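Local coordinates for protein AxyAgu115A (Amphibacillus xylanus NBRC 15112, PDB 6NPS) that is a family GH115 enzyme, probably an alpha-glucuronidase that hydrolyses glucuronic acid side groups from arabinoglucuronoxylan, at residues L866-A880 / D890-D902. The protein carries 3 engineered substitutions. Numbering follows the deposited sequence.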
loop_
_atom_site.group_PDB
_atom_site.type_symbol
_atom_site.label_atom_id
_atom_site.label_comp_id
_atom_site.label_asym_id
_atom_site.label_seq_id
_atom_site.Cartn_x
_atom_site.Cartn_y
_atom_site.Cartn_z
ATOM N N LEU A 866 2.831 4.377 28.417
ATOM C CA LEU A 866 2.290 3.747 29.621
ATOM C C LEU A 866 1.777 2.348 29.332
ATOM O O LEU A 866 1.233 2.076 28.257
ATOM C CB LEU A 866 1.123 4.555 30.214
ATOM C CG LEU A 866 1.370 6.025 30.479
ATOM C CD1 LEU A 866 0.054 6.731 30.731
ATOM C CD2 LEU A 866 2.317 6.171 31.688
ATOM N N GLN A 867 1.892 1.474 30.320
ATOM C CA GLN A 867 1.159 0.225 30.238
ATOM C C GLN A 867 -0.331 0.533 30.098
ATOM O O GLN A 867 -0.830 1.461 30.753
ATOM C CB GLN A 867 1.419 -0.636 31.475
ATOM C CG GLN A 867 1.435 -2.106 31.145
ATOM C CD GLN A 867 0.061 -2.741 31.233
ATOM O OE1 GLN A 867 -0.250 -3.665 30.485
ATOM N NE2 GLN A 867 -0.762 -2.257 32.165
ATOM N N PRO A 868 -1.076 -0.212 29.242
ATOM C CA PRO A 868 -2.518 0.112 29.034
ATOM C C PRO A 868 -3.422 -0.441 30.134
ATOM O O PRO A 868 -4.216 -1.369 29.960
ATOM C CB PRO A 868 -2.814 -0.527 27.669
ATOM C CG PRO A 868 -1.913 -1.702 27.596
ATOM C CD PRO A 868 -0.609 -1.258 28.310
ATOM N N SER A 869 -3.304 0.144 31.309
ATOM C CA SER A 869 -4.146 -0.182 32.448
ATOM C C SER A 869 -5.508 0.494 32.339
ATOM O O SER A 869 -5.664 1.547 31.712
ATOM C CB SER A 869 -3.456 0.261 33.737
ATOM O OG SER A 869 -2.538 -0.733 34.119
ATOM N N ASN A 870 -6.491 -0.103 33.008
ATOM C CA ASN A 870 -7.814 0.478 33.040
ATOM C C ASN A 870 -8.056 1.150 34.385
ATOM O O ASN A 870 -7.478 0.732 35.391
ATOM C CB ASN A 870 -8.850 -0.626 32.798
ATOM C CG ASN A 870 -8.646 -1.297 31.470
ATOM O OD1 ASN A 870 -8.655 -0.618 30.443
ATOM N ND2 ASN A 870 -8.444 -2.617 31.459
ATOM N N PRO A 871 -8.887 2.197 34.451
ATOM C CA PRO A 871 -9.170 2.827 35.746
ATOM C C PRO A 871 -9.685 1.808 36.754
ATOM O O PRO A 871 -10.465 0.905 36.417
ATOM C CB PRO A 871 -10.259 3.865 35.419
ATOM C CG PRO A 871 -10.218 4.058 33.941
ATOM C CD PRO A 871 -9.690 2.784 33.357
ATOM N N VAL A 872 -9.271 1.982 38.021
ATOM C CA VAL A 872 -9.658 1.036 39.081
ATOM C C VAL A 872 -10.991 1.363 39.733
ATOM O O VAL A 872 -11.496 0.548 40.530
ATOM C CB VAL A 872 -8.596 0.954 40.203
ATOM C CG1 VAL A 872 -7.287 0.550 39.622
ATOM C CG2 VAL A 872 -8.481 2.312 40.949
ATOM N N THR A 873 -11.583 2.519 39.440
ATOM C CA THR A 873 -12.896 2.846 39.994
ATOM C C THR A 873 -13.918 3.027 38.871
ATOM O O THR A 873 -13.575 3.168 37.695
ATOM C CB THR A 873 -12.889 4.117 40.859
ATOM O OG1 THR A 873 -12.914 5.270 40.007
ATOM C CG2 THR A 873 -11.691 4.173 41.826
ATOM N N ARG A 874 -15.193 3.048 39.256
ATOM C CA ARG A 874 -16.243 3.179 38.254
ATOM C C ARG A 874 -16.276 4.562 37.622
ATOM O O ARG A 874 -17.013 4.755 36.646
ATOM C CB ARG A 874 -17.603 2.843 38.864
ATOM C CG ARG A 874 -18.052 3.803 39.955
ATOM C CD ARG A 874 -19.279 3.272 40.679
ATOM N NE ARG A 874 -20.403 4.209 40.656
ATOM C CZ ARG A 874 -21.234 4.358 39.631
ATOM N NH1 ARG A 874 -21.068 3.637 38.530
ATOM N NH2 ARG A 874 -22.227 5.233 39.704
ATOM N N GLU A 875 -15.472 5.508 38.122
ATOM C CA GLU A 875 -15.412 6.857 37.572
ATOM C C GLU A 875 -14.587 6.950 36.289
ATOM O O GLU A 875 -14.639 7.984 35.609
ATOM C CB GLU A 875 -14.865 7.822 38.633
ATOM C CG GLU A 875 -15.932 8.279 39.643
ATOM C CD GLU A 875 -15.822 7.591 41.008
ATOM O OE1 GLU A 875 -15.689 8.304 42.030
ATOM O OE2 GLU A 875 -15.871 6.340 41.064
ATOM N N GLY A 876 -13.835 5.909 35.938
ATOM C CA GLY A 876 -13.251 5.838 34.610
ATOM C C GLY A 876 -12.195 6.875 34.289
ATOM O O GLY A 876 -12.027 7.228 33.110
ATOM N N THR A 877 -11.463 7.358 35.298
ATOM C CA THR A 877 -10.377 8.322 35.121
ATOM C C THR A 877 -9.056 7.739 35.633
ATOM O O THR A 877 -9.034 6.792 36.423
ATOM C CB THR A 877 -10.678 9.636 35.874
ATOM O OG1 THR A 877 -11.000 9.341 37.238
ATOM C CG2 THR A 877 -11.861 10.367 35.250
ATOM N N MET A 878 -7.946 8.325 35.195
ATOM C CA MET A 878 -6.640 7.973 35.753
ATOM C C MET A 878 -5.714 9.181 35.674
ATOM O O MET A 878 -5.441 9.685 34.580
ATOM C CB MET A 878 -6.031 6.774 35.018
ATOM C CG MET A 878 -4.756 6.279 35.661
ATOM S SD MET A 878 -4.065 4.862 34.794
ATOM C CE MET A 878 -5.422 3.674 34.894
ATOM N N TYR A 879 -5.221 9.646 36.818
ATOM C CA TYR A 879 -4.462 10.889 36.872
ATOM C C TYR A 879 -3.001 10.648 37.246
ATOM O O TYR A 879 -2.672 9.677 37.938
ATOM C CB TYR A 879 -5.076 11.857 37.882
ATOM C CG TYR A 879 -6.474 12.303 37.527
ATOM C CD1 TYR A 879 -7.580 11.760 38.165
ATOM C CD2 TYR A 879 -6.691 13.264 36.548
ATOM C CE1 TYR A 879 -8.877 12.162 37.834
ATOM C CE2 TYR A 879 -7.983 13.670 36.202
ATOM C CZ TYR A 879 -9.068 13.117 36.851
ATOM O OH TYR A 879 -10.343 13.528 36.522
ATOM N N ALA A 880 -2.130 11.553 36.785
ATOM C CA ALA A 880 -0.758 11.641 37.264
ATOM C C ALA A 880 -0.431 13.116 37.459
ATOM O O ALA A 880 -1.108 13.995 36.916
ATOM C CB ALA A 880 0.211 10.958 36.289
ATOM N N ASP A 890 0.676 20.139 37.784
ATOM C CA ASP A 890 -0.503 19.968 36.952
ATOM C C ASP A 890 -0.935 18.516 37.044
ATOM O O ASP A 890 -0.162 17.616 36.709
ATOM C CB ASP A 890 -0.226 20.358 35.504
ATOM C CG ASP A 890 -1.496 20.498 34.692
ATOM O OD1 ASP A 890 -2.575 20.698 35.301
ATOM O OD2 ASP A 890 -1.415 20.406 33.447
ATOM N N VAL A 891 -2.159 18.285 37.503
ATOM C CA VAL A 891 -2.702 16.937 37.569
ATOM C C VAL A 891 -3.431 16.656 36.256
ATOM O O VAL A 891 -4.394 17.346 35.910
ATOM C CB VAL A 891 -3.622 16.782 38.784
ATOM C CG1 VAL A 891 -4.222 15.381 38.815
ATOM C CG2 VAL A 891 -2.836 17.095 40.052
ATOM N N ILE A 892 -2.939 15.680 35.497
ATOM C CA ILE A 892 -3.361 15.461 34.119
ATOM C C ILE A 892 -4.025 14.101 34.029
ATOM O O ILE A 892 -3.614 13.152 34.702
ATOM C CB ILE A 892 -2.192 15.551 33.100
ATOM C CG1 ILE A 892 -1.116 14.513 33.400
ATOM C CG2 ILE A 892 -1.571 16.959 33.036
ATOM C CD1 ILE A 892 -0.353 14.072 32.170
ATOM N N ASN A 893 -5.063 14.017 33.198
ATOM C CA ASN A 893 -5.721 12.762 32.870
ATOM C C ASN A 893 -4.913 12.071 31.791
ATOM O O ASN A 893 -4.718 12.640 30.715
ATOM C CB ASN A 893 -7.153 13.034 32.393
ATOM C CG ASN A 893 -7.959 11.753 32.105
ATOM O OD1 ASN A 893 -7.485 10.625 32.269
ATOM N ND2 ASN A 893 -9.219 11.943 31.699
ATOM N N VAL A 894 -4.476 10.834 32.050
ATOM C CA VAL A 894 -3.604 10.149 31.099
ATOM C C VAL A 894 -4.403 9.267 30.144
ATOM O O VAL A 894 -3.821 8.525 29.347
ATOM C CB VAL A 894 -2.521 9.304 31.810
ATOM C CG1 VAL A 894 -1.658 10.188 32.710
ATOM C CG2 VAL A 894 -3.145 8.156 32.594
ATOM N N LEU A 895 -5.724 9.347 30.198
ATOM C CA LEU A 895 -6.618 8.582 29.317
ATOM C C LEU A 895 -7.235 9.454 28.215
ATOM O O LEU A 895 -7.391 10.662 28.390
ATOM C CB LEU A 895 -7.766 7.953 30.119
ATOM C CG LEU A 895 -7.334 6.915 31.153
ATOM C CD1 LEU A 895 -8.551 6.356 31.840
ATOM C CD2 LEU A 895 -6.570 5.823 30.488
ATOM N N PRO A 896 -7.630 8.855 27.081
ATOM C CA PRO A 896 -8.411 9.591 26.073
ATOM C C PRO A 896 -9.788 9.997 26.560
ATOM O O PRO A 896 -10.415 9.326 27.392
ATOM C CB PRO A 896 -8.549 8.587 24.921
ATOM C CG PRO A 896 -7.499 7.603 25.123
ATOM C CD PRO A 896 -7.254 7.510 26.609
ATOM N N ASP A 897 -10.278 11.092 25.980
ATOM C CA ASP A 897 -11.678 11.463 26.131
ATOM C C ASP A 897 -12.578 10.272 25.822
ATOM O O ASP A 897 -12.387 9.579 24.815
ATOM C CB ASP A 897 -12.031 12.620 25.186
ATOM C CG ASP A 897 -11.149 13.839 25.386
ATOM O OD1 ASP A 897 -10.574 14.322 24.384
ATOM O OD2 ASP A 897 -11.045 14.323 26.535
ATOM N N GLY A 898 -13.549 10.032 26.699
ATOM C CA GLY A 898 -14.519 8.980 26.471
ATOM C C GLY A 898 -13.997 7.568 26.596
ATOM O O GLY A 898 -14.650 6.634 26.118
ATOM N N TYR A 899 -12.841 7.380 27.236
ATOM C CA TYR A 899 -12.227 6.064 27.313
ATOM C C TYR A 899 -13.140 5.056 28.000
ATOM O O TYR A 899 -13.804 5.369 28.991
ATOM C CB TYR A 899 -10.906 6.156 28.074
ATOM C CG TYR A 899 -10.230 4.833 28.199
ATOM C CD1 TYR A 899 -9.328 4.412 27.238
ATOM C CD2 TYR A 899 -10.473 4.001 29.297
ATOM C CE1 TYR A 899 -8.702 3.190 27.347
ATOM C CE2 TYR A 899 -9.837 2.773 29.413
ATOM C CZ TYR A 899 -8.968 2.382 28.431
ATOM O OH TYR A 899 -8.337 1.182 28.516
ATOM N N HIS A 900 -13.144 3.823 27.496
ATOM C CA HIS A 900 -13.832 2.739 28.197
ATOM C C HIS A 900 -13.386 1.423 27.587
ATOM O O HIS A 900 -13.110 1.345 26.386
ATOM C CB HIS A 900 -15.376 2.879 28.139
ATOM C CG HIS A 900 -15.937 2.857 26.749
ATOM N ND1 HIS A 900 -15.845 3.935 25.894
ATOM C CD2 HIS A 900 -16.596 1.891 26.061
ATOM C CE1 HIS A 900 -16.416 3.632 24.739
ATOM N NE2 HIS A 900 -16.878 2.398 24.815
ATOM N N VAL A 901 -13.295 0.394 28.427
ATOM C CA VAL A 901 -13.022 -0.941 27.916
ATOM C C VAL A 901 -14.031 -1.290 26.823
ATOM O O VAL A 901 -15.233 -0.984 26.927
ATOM C CB VAL A 901 -13.042 -1.944 29.085
ATOM C CG1 VAL A 901 -12.944 -3.378 28.587
ATOM C CG2 VAL A 901 -11.890 -1.622 30.057
ATOM N N ASP A 902 -13.527 -1.901 25.746
ATOM C CA ASP A 902 -14.200 -2.265 24.511
ATOM C C ASP A 902 -14.417 -1.064 23.597
ATOM O O ASP A 902 -15.006 -1.238 22.527
ATOM C CB ASP A 902 -15.545 -2.980 24.735
ATOM C CG ASP A 902 -15.370 -4.343 25.391
ATOM O OD1 ASP A 902 -16.127 -4.659 26.344
ATOM O OD2 ASP A 902 -14.456 -5.091 24.963
#
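Leu895 overlaps the ring of Pro871 with one methyl, CD1 lying 3.5 Å from Pro871 CG, while its CG and CD1 also pack against Met878 CB. The next side chain along, Val894, wedges between three partners: CG2 meets Met878 CG at 3.9 Å, CB meets the end of Leu866, and CG1 faces Ala880 CB. A chi1 of -59° sends CG2 between the valine's own N and carbonyl carbon, against Met878, and CG1 toward Ala880. These apolar contacts continue an antiparallel beta hairpin, strands 879-884 and 890-893, within the C-terminal domain of the GH115 family. Ala880 and Ile892 form a hydrogen-bonded pair, N to O both ways, and Val894 N prolongs the pairing to Met878 O at 2.9 Å. Tyr879 and Asn893 form the neighbouring non-hydrogen-bonded pair, Tyr879 CE2 resting 3.9 Å from Asn893 CB. Asn893, its CG trans to the backbone N (chi1 -176°), offers OD1 to Leu895 N, which lies 3.0 Å from it and above the plane of the asparagine's own side-chain amide, an Asx turn where the strand ends. Farther along the two loops, Tyr899 OH donates to Asn870 OD1 at 2.7 Å; the acceptor lies in the plane of the phenol ring, at its edge, and Val901 CG2 packs 3.4 Å from Asn870 OD1. Asn870 ND2 donates to Asp385 OD2 and Leu390 O. With an alanine here in place of Asn870, the Tyr899 hydroxyl would probably lose this acceptor, and Asp385 and Leu390 their shared donor. Trp906 of helix 904-912 touches Asn870, Tyr899 and Val901 alike.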